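Local coordinates for protein probable WRKY transcription factor 52 (Arabidopsis thaliana, PDB 4C6S) that acts as a plant disease resistance protein and W-box-binding transcription factor, pairing with RPS4 through regions that include its TIR domain to recognise bacterial effectors, at residues A[7-12]-A[36-41]. Numbering follows the deposited sequence.
Sequences FVCISC and VVVDVD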
# COMPACT_ATOMS: atom_id res chain seq x y z
N PHE A 7 -1.07 -17.71 14.82
CA PHE A 7 -0.69 -16.47 14.17
C PHE A 7 -0.17 -16.71 12.76
O PHE A 7 0.17 -17.83 12.40
CB PHE A 7 0.35 -15.72 14.99
CG PHE A 7 1.69 -16.39 15.04
CD1 PHE A 7 1.96 -17.36 15.99
CD2 PHE A 7 2.68 -16.05 14.13
CE1 PHE A 7 3.21 -17.98 16.04
CE2 PHE A 7 3.92 -16.65 14.17
CZ PHE A 7 4.18 -17.62 15.12
N VAL A 8 -0.07 -15.63 11.99
CA VAL A 8 0.37 -15.70 10.61
C VAL A 8 1.77 -15.13 10.50
O VAL A 8 2.08 -14.13 11.15
CB VAL A 8 -0.58 -14.90 9.70
CG1 VAL A 8 -0.04 -14.83 8.27
CG2 VAL A 8 -1.97 -15.50 9.73
N CYS A 9 2.63 -15.76 9.71
CA CYS A 9 3.92 -15.15 9.43
C CYS A 9 3.98 -14.72 7.98
O CYS A 9 3.83 -15.55 7.09
CB CYS A 9 5.08 -16.11 9.72
SG CYS A 9 6.71 -15.38 9.38
N ILE A 10 4.18 -13.43 7.75
CA ILE A 10 4.34 -12.93 6.38
C ILE A 10 5.81 -12.77 6.08
O ILE A 10 6.51 -12.05 6.79
CB ILE A 10 3.71 -11.54 6.23
CG1 ILE A 10 2.23 -11.57 6.61
CG2 ILE A 10 3.91 -11.04 4.77
CD1 ILE A 10 1.67 -10.17 6.90
N SER A 11 6.30 -13.44 5.03
CA SER A 11 7.69 -13.26 4.61
C SER A 11 7.72 -12.44 3.33
O SER A 11 6.82 -12.57 2.49
CB SER A 11 8.37 -14.61 4.39
OG SER A 11 7.55 -15.45 3.60
N CYS A 12 8.73 -11.58 3.18
CA CYS A 12 8.81 -10.68 2.02
C CYS A 12 10.22 -10.17 1.82
O CYS A 12 11.09 -10.37 2.68
CB CYS A 12 7.86 -9.48 2.17
SG CYS A 12 8.29 -8.36 3.55
N VAL A 36 3.23 -11.61 12.26
CA VAL A 36 4.56 -11.02 12.34
C VAL A 36 5.10 -10.99 10.92
O VAL A 36 4.61 -11.72 10.04
CB VAL A 36 5.51 -11.82 13.25
CG1 VAL A 36 4.94 -11.94 14.65
CG2 VAL A 36 5.76 -13.19 12.65
N VAL A 37 6.09 -10.15 10.69
CA VAL A 37 6.66 -10.03 9.35
C VAL A 37 8.13 -10.40 9.41
O VAL A 37 8.85 -9.96 10.32
CB VAL A 37 6.50 -8.60 8.77
CG1 VAL A 37 7.19 -8.50 7.44
CG2 VAL A 37 5.03 -8.25 8.59
N VAL A 38 8.56 -11.23 8.47
CA VAL A 38 9.97 -11.58 8.34
C VAL A 38 10.50 -11.11 6.99
O VAL A 38 9.96 -11.48 5.94
CB VAL A 38 10.19 -13.09 8.48
CG1 VAL A 38 11.64 -13.45 8.15
CG2 VAL A 38 9.84 -13.53 9.88
N ASP A 39 11.54 -10.29 7.03
CA ASP A 39 12.20 -9.77 5.84
C ASP A 39 13.25 -10.80 5.42
O ASP A 39 14.20 -11.03 6.16
CB ASP A 39 12.86 -8.42 6.21
CG ASP A 39 13.64 -7.77 5.06
OD1 ASP A 39 13.91 -8.44 4.04
OD2 ASP A 39 14.03 -6.59 5.21
N VAL A 40 13.10 -11.40 4.24
CA VAL A 40 14.00 -12.49 3.84
C VAL A 40 15.37 -11.97 3.40
O VAL A 40 16.27 -12.76 3.12
CB VAL A 40 13.40 -13.37 2.70
CG1 VAL A 40 12.08 -14.00 3.14
CG2 VAL A 40 13.18 -12.54 1.44
N ASP A 41 15.52 -10.65 3.33
CA ASP A 41 16.77 -10.05 2.87
C ASP A 41 17.77 -9.83 4.00
O ASP A 41 18.86 -9.31 3.77
CB ASP A 41 16.50 -8.71 2.17
CG ASP A 41 15.90 -8.89 0.79
OD1 ASP A 41 16.25 -9.88 0.13
OD2 ASP A 41 15.10 -8.03 0.38
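Strands 8-12 and 35-39 run parallel, joined by four backbone hydrogen bonds, the first from Val36 N to Val8 O. A fifth, from Val40 N to Cys12 O (2.7 Å), carries the pairing one residue past the second strand. This is the edge pair of the five-stranded parallel sheet of the TIR domain, order 2-1-3-4-5. Helix 20-30 lies in the crossover between the two strands. Strand 59-65 flanks 8-12 on its other side.

Side chains alternate between the faces. Cys9, Ser11, Val36 and Val38 share one. There Cys9 SG, anti to its backbone N (chi1 180°), meets CG2 of Val38 at 3.7 Å and CG2 of Val36 at 4.0 Å. Phe7 CE2 approaches Val36 CG2 obliquely at 4.2 Å. Ile10, Cys12 and Val37 point to the opposite face, where all three touch Val21 of helix 20-30. Val37 reaches both Ile10 and Cys12 of the adjacent strand: its CG1 lies 4.0 Å from Cys12 SG, and its CG2 touches Ile10 CD1 at 4.2 Å.

Beyond the strand, Val40 packs on helix 74-82 and Asp41 forms a salt bridge with Lys77. Asp39 closes an Asx turn: its OD1 accepts from Asp41 N at 2.8 Å, with the donor 39° out of the carboxylate plane.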